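Local coordinates for Lin2111 protein (Listeria innocua, PDB 3EDP), which is of unknown function but probably acts as a DNA-binding transcription regulator of the GntR family, pairing a winged helix-turn-helix with a UTRA domain, at residues A[97-102]-A[130-135]; A[137-142]-A[220-225]; A[84-89]-A[158-163]. All coordinates share one frame; numbering follows the deposited sequence.

Contact 1 of 3, residues A[97-102]-A[130-135]; sequences LKKDIK and FVQKSE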
loop_
_atom_site.group_PDB
_atom_site.type_symbol
_atom_site.label_atom_id
_atom_site.label_comp_id
_atom_site.label_asym_id
_atom_site.label_seq_id
_atom_site.Cartn_x
_atom_site.Cartn_y
_atom_site.Cartn_z
ATOM N N LEU A 97 7.454 -7.284 -19.206
ATOM C CA LEU A 97 7.054 -7.607 -17.838
ATOM C C LEU A 97 8.039 -7.013 -16.834
ATOM O O LEU A 97 8.161 -7.485 -15.703
ATOM C CB LEU A 97 6.910 -9.119 -17.647
ATOM C CG LEU A 97 5.648 -9.738 -18.257
ATOM C CD1 LEU A 97 5.763 -11.253 -18.330
ATOM C CD2 LEU A 97 4.407 -9.318 -17.476
ATOM N N LYS A 98 8.741 -5.973 -17.271
ATOM C CA LYS A 98 9.638 -5.218 -16.411
ATOM C C LYS A 98 9.189 -3.764 -16.395
ATOM O O LYS A 98 8.184 -3.412 -17.014
ATOM C CB LYS A 98 11.080 -5.328 -16.908
ATOM C CG LYS A 98 11.630 -6.747 -16.885
ATOM C CD LYS A 98 11.885 -7.222 -15.464
ATOM C CE LYS A 98 11.794 -8.737 -15.363
ATOM N NZ LYS A 98 12.580 -9.422 -16.426
ATOM N N LYS A 99 9.933 -2.920 -15.690
ATOM C CA LYS A 99 9.566 -1.516 -15.567
ATOM C C LYS A 99 10.420 -0.637 -16.471
ATOM O O LYS A 99 11.643 -0.759 -16.496
ATOM C CB LYS A 99 9.645 -1.066 -14.108
ATOM C CG LYS A 99 8.771 -1.909 -13.186
ATOM C CD LYS A 99 8.685 -1.336 -11.790
ATOM C CE LYS A 99 7.737 -2.162 -10.935
ATOM N NZ LYS A 99 7.709 -1.715 -9.517
ATOM N N ASP A 100 9.757 0.243 -17.213
ATOM C CA ASP A 100 10.410 1.087 -18.206
ATOM C C ASP A 100 10.234 2.561 -17.851
ATOM O O ASP A 100 9.128 3.101 -17.946
ATOM C CB ASP A 100 9.819 0.804 -19.590
ATOM C CG ASP A 100 10.469 1.630 -20.691
ATOM O OD1 ASP A 100 11.658 1.997 -20.553
ATOM O OD2 ASP A 100 9.788 1.905 -21.706
ATOM N N ILE A 101 11.322 3.209 -17.439
ATOM C CA ILE A 101 11.260 4.612 -17.027
ATOM C C ILE A 101 11.081 5.553 -18.216
ATOM O O ILE A 101 11.821 5.488 -19.194
ATOM C CB ILE A 101 12.505 5.026 -16.213
ATOM C CG1 ILE A 101 12.704 4.084 -15.030
ATOM C CG2 ILE A 101 12.373 6.457 -15.719
ATOM C CD1 ILE A 101 13.792 4.539 -14.088
ATOM N N LYS A 102 10.086 6.425 -18.128
ATOM C CA LYS A 102 9.794 7.363 -19.199
ATOM C C LYS A 102 10.334 8.749 -18.873
ATOM O O LYS A 102 10.733 9.493 -19.759
ATOM C CB LYS A 102 8.279 7.465 -19.417
ATOM C CG LYS A 102 7.561 6.137 -19.571
ATOM C CD LYS A 102 7.555 5.648 -21.008
ATOM C CE LYS A 102 8.761 4.789 -21.313
ATOM N NZ LYS A 102 8.606 4.094 -22.621
ATOM N N PHE A 130 6.890 5.809 -14.888
ATOM C CA PHE A 130 7.243 4.529 -15.497
ATOM C C PHE A 130 6.049 3.708 -15.984
ATOM O O PHE A 130 4.910 3.922 -15.574
ATOM C CB PHE A 130 8.150 3.689 -14.589
ATOM C CG PHE A 130 7.495 3.216 -13.320
ATOM C CD1 PHE A 130 6.749 2.049 -13.300
ATOM C CD2 PHE A 130 7.660 3.918 -12.136
ATOM C CE1 PHE A 130 6.157 1.605 -12.131
ATOM C CE2 PHE A 130 7.078 3.476 -10.963
ATOM C CZ PHE A 130 6.321 2.319 -10.962
ATOM N N VAL A 131 6.340 2.772 -16.877
ATOM C CA VAL A 131 5.326 1.990 -17.559
ATOM C C VAL A 131 5.689 0.524 -17.404
ATOM O O VAL A 131 6.863 0.168 -17.288
ATOM C CB VAL A 131 5.250 2.365 -19.061
ATOM C CG1 VAL A 131 4.706 1.212 -19.883
ATOM C CG2 VAL A 131 4.409 3.623 -19.262
ATOM N N GLN A 132 4.678 -0.328 -17.393
ATOM C CA GLN A 132 4.879 -1.737 -17.119
ATOM C C GLN A 132 3.874 -2.530 -17.939
ATOM O O GLN A 132 2.683 -2.218 -17.926
ATOM C CB GLN A 132 4.647 -1.974 -15.632
ATOM C CG GLN A 132 5.166 -3.276 -15.083
ATOM C CD GLN A 132 4.963 -3.356 -13.585
ATOM O OE1 GLN A 132 4.486 -2.403 -12.960
ATOM N NE2 GLN A 132 5.323 -4.491 -12.997
ATOM N N LYS A 133 4.344 -3.538 -18.665
ATOM C CA LYS A 133 3.434 -4.420 -19.394
ATOM C C LYS A 133 2.763 -5.386 -18.422
ATOM O O LYS A 133 3.420 -5.950 -17.548
ATOM C CB LYS A 133 4.170 -5.187 -20.491
ATOM C CG LYS A 133 4.580 -4.330 -21.688
ATOM C CD LYS A 133 5.292 -3.059 -21.242
ATOM C CE LYS A 133 6.099 -2.424 -22.360
ATOM N NZ LYS A 133 7.003 -1.359 -21.829
ATOM N N SER A 134 1.453 -5.564 -18.563
ATOM C CA SER A 134 0.703 -6.433 -17.660
ATOM C C SER A 134 -0.274 -7.333 -18.409
ATOM O O SER A 134 -0.170 -7.510 -19.626
ATOM C CB SER A 134 -0.046 -5.609 -16.605
ATOM O OG SER A 134 -1.265 -5.093 -17.112
ATOM N N GLU A 135 -1.222 -7.901 -17.669
ATOM C CA GLU A 135 -2.218 -8.798 -18.242
ATOM C C GLU A 135 -3.149 -8.066 -19.206
ATOM O O GLU A 135 -3.259 -8.435 -20.375
ATOM C CB GLU A 135 -3.029 -9.479 -17.135
ATOM C CG GLU A 135 -3.582 -8.527 -16.081
ATOM C CD GLU A 135 -4.484 -9.224 -15.077
ATOM O OE1 GLU A 135 -4.951 -10.345 -15.371
ATOM O OE2 GLU A 135 -4.728 -8.649 -13.994
#
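Asp100 and Val131 form the hydrogen-bonded antiparallel pair that ties strand 99-108 to strand 124-134: Asp100 N donates to Val131 O over 2.9 Å, and Val131 N answers with a 3.0 Å bond to Asp100 O. Beside it, Ile101 and Phe130 make a non-hydrogen-bonded pair with CA atoms only 4.3 Å apart. The N-to-C directions of the two short strand segments differ by 151°, so the strands are antiparallel but twisted. Strand 99-108 is an outermost strand of this chain's six-stranded UTRA sheet.

Side chains alternate between the faces. On the face of Ile101 and Phe130, the first torsion of Phe130 (chi1 66°) sets its CG between the backbone N and the carbonyl carbon. The ring lies alongside the extended Lys99 chain, with Phe130 CE1 3.9 Å from Lys99 CD. Gln132 runs beside the same lysine, and its OE1 approaches Lys99 CE at 3.8 Å, meeting the methylene and not the ammonium. That ammonium is taken by the carbonyls of Ile160 and Ile161. On the face of Asp100 and Val131, Lys102 packs its CG 4.0 Å from Val131 CG2, then bends at chi2 and chi3, and its NZ forms a 2.7 Å salt bridge with Asp100 OD2. The ammonium reaches that oxygen from 43° above the carboxylate plane.

Lys133 NZ stands 4.3 Å from Asp100 OD2, beyond a salt bridge. With two ammonium groups near it, the carboxylate of Asp100 is probably stabilised as an anion, while the methylenes of Lys99 and Lys102 pack on the Phe130 ring and on Val131.

Contact 2 of 3, residues A[137-142]-A[220-225]; sequences GATLDR and QYHYED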
loop_
_atom_site.group_PDB
_atom_site.type_symbol
_atom_site.label_atom_id
_atom_site.label_comp_id
_atom_site.label_asym_id
_atom_site.label_seq_id
_atom_site.Cartn_x
_atom_site.Cartn_y
_atom_site.Cartn_z
ATOM N N GLY A 137 -2.882 -5.172 -20.598
ATOM C CA GLY A 137 -2.175 -4.085 -21.248
ATOM C C GLY A 137 -1.210 -3.333 -20.349
ATOM O O GLY A 137 -0.990 -3.694 -19.193
ATOM N N ALA A 138 -0.637 -2.267 -20.890
ATOM C CA ALA A 138 0.352 -1.483 -20.172
ATOM C C ALA A 138 -0.273 -0.638 -19.062
ATOM O O ALA A 138 -1.351 -0.062 -19.220
ATOM C CB ALA A 138 1.133 -0.602 -21.146
ATOM N N THR A 139 0.413 -0.580 -17.931
ATOM C CA THR A 139 0.021 0.303 -16.852
ATOM C C THR A 139 1.002 1.463 -16.767
ATOM O O THR A 139 2.130 1.386 -17.262
ATOM C CB THR A 139 -0.007 -0.428 -15.510
ATOM O OG1 THR A 139 1.317 -0.864 -15.183
ATOM C CG2 THR A 139 -0.958 -1.641 -15.572
ATOM N N LEU A 140 0.568 2.539 -16.129
ATOM C CA LEU A 140 1.386 3.733 -16.023
ATOM C C LEU A 140 1.432 4.186 -14.572
ATOM O O LEU A 140 0.399 4.284 -13.908
ATOM C CB LEU A 140 0.807 4.839 -16.908
ATOM C CG LEU A 140 1.419 6.227 -16.758
ATOM C CD1 LEU A 140 2.815 6.229 -17.342
ATOM C CD2 LEU A 140 0.553 7.253 -17.468
ATOM N N ASP A 141 2.633 4.447 -14.077
ATOM C CA ASP A 141 2.794 4.931 -12.715
ATOM C C ASP A 141 3.465 6.283 -12.696
ATOM O O ASP A 141 4.390 6.539 -13.465
ATOM C CB ASP A 141 3.603 3.947 -11.864
ATOM C CG ASP A 141 2.758 2.809 -11.336
ATOM O OD1 ASP A 141 2.492 2.785 -10.116
ATOM O OD2 ASP A 141 2.338 1.953 -12.142
ATOM N N ARG A 142 2.984 7.151 -11.818
ATOM C CA ARG A 142 3.656 8.411 -11.563
ATOM C C ARG A 142 3.891 8.558 -10.062
ATOM O O ARG A 142 2.973 8.376 -9.255
ATOM C CB ARG A 142 2.863 9.588 -12.136
ATOM C CG ARG A 142 3.145 10.918 -11.454
ATOM C CD ARG A 142 3.342 12.054 -12.459
ATOM N NE ARG A 142 2.585 11.870 -13.696
ATOM C CZ ARG A 142 1.255 11.883 -13.781
ATOM N NH1 ARG A 142 0.512 12.049 -12.691
ATOM N NH2 ARG A 142 0.667 11.707 -14.959
ATOM N N GLN A 220 1.757 8.487 -5.123
ATOM C CA GLN A 220 1.798 7.647 -6.319
ATOM C C GLN A 220 0.442 7.606 -7.006
ATOM O O GLN A 220 -0.596 7.515 -6.349
ATOM C CB GLN A 220 2.212 6.228 -5.956
ATOM C CG GLN A 220 2.301 5.274 -7.144
ATOM C CD GLN A 220 2.844 3.911 -6.723
ATOM O OE1 GLN A 220 2.806 3.565 -5.546
ATOM N NE2 GLN A 220 3.371 3.151 -7.676
ATOM N N TYR A 221 0.455 7.695 -8.330
ATOM C CA TYR A 221 -0.749 7.516 -9.123
ATOM C C TYR A 221 -0.490 6.342 -10.036
ATOM O O TYR A 221 0.512 6.310 -10.741
ATOM C CB TYR A 221 -1.071 8.760 -9.954
ATOM C CG TYR A 221 -1.288 10.004 -9.136
ATOM C CD1 TYR A 221 -2.428 10.157 -8.357
ATOM C CD2 TYR A 221 -0.349 11.028 -9.134
ATOM C CE1 TYR A 221 -2.630 11.301 -7.598
ATOM C CE2 TYR A 221 -0.544 12.175 -8.386
ATOM C CZ TYR A 221 -1.689 12.307 -7.624
ATOM O OH TYR A 221 -1.884 13.445 -6.878
ATOM N N HIS A 222 -1.384 5.362 -9.994
ATOM C CA HIS A 222 -1.254 4.174 -10.820
ATOM C C HIS A 222 -2.494 4.061 -11.701
ATOM O O HIS A 222 -3.620 4.224 -11.224
ATOM C CB HIS A 222 -1.096 2.936 -9.928
ATOM C CG HIS A 222 -1.181 1.641 -10.673
ATOM N ND1 HIS A 222 -0.128 1.132 -11.404
ATOM C CD2 HIS A 222 -2.191 0.747 -10.799
ATOM C CE1 HIS A 222 -0.484 -0.017 -11.950
ATOM N NE2 HIS A 222 -1.732 -0.273 -11.599
ATOM N N TYR A 223 -2.287 3.796 -12.984
ATOM C CA TYR A 223 -3.389 3.759 -13.945
ATOM C C TYR A 223 -3.455 2.409 -14.635
ATOM O O TYR A 223 -2.422 1.869 -15.050
ATOM C CB TYR A 223 -3.205 4.834 -15.021
ATOM C CG TYR A 223 -3.144 6.255 -14.503
ATOM C CD1 TYR A 223 -4.289 7.041 -14.441
ATOM C CD2 TYR A 223 -1.940 6.812 -14.089
ATOM C CE1 TYR A 223 -4.236 8.340 -13.982
ATOM C CE2 TYR A 223 -1.879 8.109 -13.621
ATOM C CZ TYR A 223 -3.029 8.867 -13.570
ATOM O OH TYR A 223 -2.978 10.161 -13.114
ATOM N N GLU A 224 -4.669 1.878 -14.776
ATOM C CA GLU A 224 -4.884 0.626 -15.491
ATOM C C GLU A 224 -6.118 0.727 -16.368
ATOM O O GLU A 224 -7.110 1.357 -15.996
ATOM C CB GLU A 224 -5.105 -0.537 -14.522
ATOM C CG GLU A 224 -3.894 -0.951 -13.722
ATOM C CD GLU A 224 -4.196 -2.097 -12.757
ATOM O OE1 GLU A 224 -5.306 -2.679 -12.824
ATOM O OE2 GLU A 224 -3.318 -2.420 -11.932
ATOM N N ASP A 225 -6.051 0.085 -17.525
ATOM C CA ASP A 225 -7.188 -0.037 -18.424
ATOM C C ASP A 225 -8.368 -0.663 -17.656
ATOM O O ASP A 225 -8.217 -1.698 -17.020
ATOM C CB ASP A 225 -6.778 -0.910 -19.613
ATOM C CG ASP A 225 -7.862 -1.024 -20.666
ATOM O OD1 ASP A 225 -8.979 -0.496 -20.461
ATOM O OD2 ASP A 225 -7.585 -1.654 -21.706
HETATM O O HOH W 1 -3.769 -1.387 -18.211
#
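Gln220 opens the pairing by reaching across to Asp141, within the antiparallel sheet of a UTRA domain, whose fold resembles that of chorismate lyase; strands 137-146 and 215-225 are inner neighbours there. The extended chain of Gln220 brings its NE2 to 2.6 Å from Asp141 OD1, but the bond is weak, bent to 129° at the hydrogen; amide and carboxylate planes lie 57° apart.

Tyr221 is locked to Arg142 by two backbone bonds, Arg142 N to Tyr221 O and Tyr221 N to Arg142 O, each 2.8 Å. The Arg142 and Tyr221 side chains cross at a slant, with Arg142 NH1 nearest Tyr221 CD2, while NH2 forms a salt bridge with Glu189.

His222 has its CG anti to the backbone N (chi1 170°), and its imidazole lies next to Asp141. ND1 donates to Asp141 OD2 over 2.7 Å; OD2 lies in the ring plane and is met on its syn side, some way out of the carboxylate plane. NE2 donates to Glu224 OE2 over another 2.7 Å. Carboxylates at both nitrogens fix the ring's rotation and probably favour its doubly protonated form.

Tyr223 exchanges backbone bonds with Leu140, and its ring edge at CD2 comes 3.4 Å from Leu140 O. Met194 of helix 188-194 touches both residues. Glu224 lays its CG 3.5 Å from Thr139 CG2. At Asp225 a water replaces direct pairing, accepting from Asp225 N over 2.8 Å and donating to Ala138 O over 2.9 Å.

Contact 3 of 3, residues A[84-89]-A[158-163]; sequences EMTGVM and FQIINI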
loop_
_atom_site.group_PDB
_atom_site.type_symbol
_atom_site.label_atom_id
_atom_site.label_comp_id
_atom_site.label_asym_id
_atom_site.label_seq_id
_atom_site.Cartn_x
_atom_site.Cartn_y
_atom_site.Cartn_z
ATOM N N GLU A 84 20.704 0.653 -12.984
ATOM C CA GLU A 84 20.671 0.773 -11.526
ATOM C C GLU A 84 19.246 0.836 -10.966
ATOM O O GLU A 84 18.958 0.269 -9.910
ATOM C CB GLU A 84 21.437 2.023 -11.088
ATOM C CG GLU A 84 22.936 1.836 -10.960
ATOM C CD GLU A 84 23.362 1.566 -9.532
ATOM O OE1 GLU A 84 22.543 1.017 -8.761
ATOM O OE2 GLU A 84 24.509 1.913 -9.178
HETATM N N MSE A 85 18.362 1.537 -11.668
HETATM C CA MSE A 85 17.021 1.792 -11.146
HETATM C C MSE A 85 16.043 0.641 -11.369
HETATM O O MSE A 85 15.113 0.441 -10.585
HETATM C CB MSE A 85 16.453 3.074 -11.757
HETATM C CG MSE A 85 17.206 4.327 -11.345
HETATM SE SE MSE A 85 16.884 5.829 -12.559
HETATM C CE MSE A 85 15.259 6.554 -11.775
ATOM N N THR A 86 16.244 -0.107 -12.446
ATOM C CA THR A 86 15.260 -1.093 -12.863
ATOM C C THR A 86 15.880 -2.467 -13.065
ATOM O O THR A 86 15.170 -3.455 -13.186
ATOM C CB THR A 86 14.593 -0.659 -14.177
ATOM O OG1 THR A 86 15.539 -0.764 -15.253
ATOM C CG2 THR A 86 14.121 0.776 -14.074
ATOM N N GLY A 87 17.209 -2.521 -13.122
ATOM C CA GLY A 87 17.915 -3.775 -13.334
ATOM C C GLY A 87 17.949 -4.199 -14.796
ATOM O O GLY A 87 18.336 -5.322 -15.120
ATOM N N VAL A 88 17.540 -3.297 -15.681
ATOM C CA VAL A 88 17.414 -3.616 -17.104
ATOM C C VAL A 88 18.501 -2.980 -17.974
ATOM O O VAL A 88 18.799 -1.791 -17.845
ATOM C CB VAL A 88 16.025 -3.223 -17.635
ATOM C CG1 VAL A 88 16.076 -2.946 -19.135
ATOM C CG2 VAL A 88 15.023 -4.308 -17.311
HETATM N N MSE A 89 19.086 -3.786 -18.859
HETATM C CA MSE A 89 20.184 -3.343 -19.725
HETATM C C MSE A 89 19.712 -2.869 -21.097
HETATM O O MSE A 89 18.553 -3.056 -21.466
HETATM C CB MSE A 89 21.205 -4.470 -19.913
HETATM C CG MSE A 89 22.041 -4.778 -18.683
HETATM SE SE MSE A 89 23.035 -6.447 -18.851
HETATM C CE MSE A 89 23.796 -6.523 -17.053
ATOM N N PHE A 158 17.243 5.670 -6.784
ATOM C CA PHE A 158 15.809 5.649 -7.043
ATOM C C PHE A 158 15.395 4.345 -7.717
ATOM O O PHE A 158 14.843 4.336 -8.826
ATOM C CB PHE A 158 15.377 6.875 -7.857
ATOM C CG PHE A 158 15.476 8.163 -7.094
ATOM C CD1 PHE A 158 14.367 8.693 -6.453
ATOM C CD2 PHE A 158 16.686 8.832 -6.994
ATOM C CE1 PHE A 158 14.466 9.876 -5.737
ATOM C CE2 PHE A 158 16.785 10.013 -6.286
ATOM C CZ PHE A 158 15.678 10.534 -5.654
ATOM N N GLN A 159 15.683 3.236 -7.042
ATOM C CA GLN A 159 15.291 1.924 -7.542
ATOM C C GLN A 159 13.778 1.804 -7.479
ATOM O O GLN A 159 13.171 2.115 -6.452
ATOM C CB GLN A 159 15.964 0.814 -6.732
ATOM C CG GLN A 159 17.482 0.966 -6.667
ATOM C CD GLN A 159 18.171 -0.226 -6.013
ATOM O OE1 GLN A 159 17.579 -0.935 -5.194
ATOM N NE2 GLN A 159 19.427 -0.450 -6.373
ATOM N N ILE A 160 13.163 1.379 -8.577
ATOM C CA ILE A 160 11.704 1.284 -8.614
ATOM C C ILE A 160 11.178 -0.146 -8.687
ATOM O O ILE A 160 10.033 -0.362 -9.064
ATOM C CB ILE A 160 11.094 2.115 -9.762
ATOM C CG1 ILE A 160 11.587 1.596 -11.115
ATOM C CG2 ILE A 160 11.398 3.594 -9.568
ATOM C CD1 ILE A 160 10.864 2.207 -12.304
ATOM N N ILE A 161 12.018 -1.114 -8.335
ATOM C CA ILE A 161 11.602 -2.512 -8.264
ATOM C C ILE A 161 10.510 -2.662 -7.192
ATOM O O ILE A 161 9.493 -3.312 -7.410
ATOM C CB ILE A 161 12.796 -3.429 -7.892
ATOM C CG1 ILE A 161 13.886 -3.348 -8.963
ATOM C CG2 ILE A 161 12.334 -4.869 -7.684
ATOM C CD1 ILE A 161 13.369 -3.577 -10.377
ATOM N N ASN A 162 10.731 -2.035 -6.042
ATOM C CA ASN A 162 9.802 -2.099 -4.922
ATOM C C ASN A 162 9.492 -0.692 -4.417
ATOM O O ASN A 162 10.337 -0.041 -3.788
ATOM C CB ASN A 162 10.408 -2.955 -3.802
ATOM C CG ASN A 162 9.438 -3.190 -2.629
ATOM O OD1 ASN A 162 9.690 -4.029 -1.760
ATOM N ND2 ASN A 162 8.344 -2.451 -2.602
ATOM N N ILE A 163 8.274 -0.229 -4.688
ATOM C CA ILE A 163 7.898 1.147 -4.386
ATOM C C ILE A 163 7.897 1.440 -2.884
ATOM O O ILE A 163 8.246 2.544 -2.458
ATOM C CB ILE A 163 6.511 1.501 -4.978
ATOM C CG1 ILE A 163 6.473 1.175 -6.472
ATOM C CG2 ILE A 163 6.190 2.977 -4.744
ATOM C CD1 ILE A 163 7.553 1.903 -7.278
#
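Met85, a selenomethionine in this crystal, meets Ile160 through the one hydrogen bond that joins the two segments. Ile160 N donates to Met85 O over 3.0 Å, nearly straight at 164° and in the carbonyl plane. The same oxygen receives a second, weaker approach from Gln159 CA at 3.4 Å, a CA-H...O contact, so the loop backbone closes upon a carbonyl in the last turn of helix 79-86.

Around this bond the packing is firm. Met85 and Phe158 run side by side: Met85 CG touches Phe158 O at 3.5 Å, and the bend at chi3 of the selenomethionine brings CE within 3.9 Å of Phe158 CB. Ile101 and Phe104 of strand 99-108 also touch Met85. Next to them Thr86 CG2 packs on Ile160 CD1, the two side chains lying side by side and pointing the same way, and Ile160 extends this apolar layer to Phe130.

The helix ends here in an ST turn: Thr86 OG1 accepts from Val88 N at 3.3 Å while its hydroxyl is also bonded to Ile82 O, one turn back in the helix. Gly87, the first residue to leave helical angles, takes a positive phi of 80° as the chain turns off. In the loop, Asn162 occupies the N-cap position of helix 163-167 and packs on Phe175 of the second subunit.

On the outer side, Gln159 and Ile161 are exposed in the assembly. The fit is slacker between Glu84 and Gln159: Gln159 lays CG against Glu84 O at 3.6 Å, yet the polar ends only approach, Glu84 OE1 being 4.2 Å from Gln159 NE2, with carboxylate and amide planes 52° apart. Ile161 makes one close carbon-to-oxygen touch, its CD1 lying 3.3 Å from Thr86 O.

Overall arrangement
Contacts 1 and 2 are neighbours in one antiparallel sheet, joined where strand 124-134 bonds to strand 137-146, yet their chemistry differs with position. All three contacts are partly buried. Contact 1, on an outermost strand, adds to its backbone bonds lysines that reach Asp100 or loop carbonyls; contact 2, between inner strands with no exposed residue among those touching, uses a buried carboxylate and a histidine. Contact 3 sets a helix end against a loop on the sheet face of Ile101 and Phe130, with a buried side (Met85, Thr86, Phe158, Ile160) and an exposed one (Gln159, Ile161). Lys99 links contacts 1 and 3 directly, whereas contacts 2 and 3, with centres about 17 Å apart, merely touch.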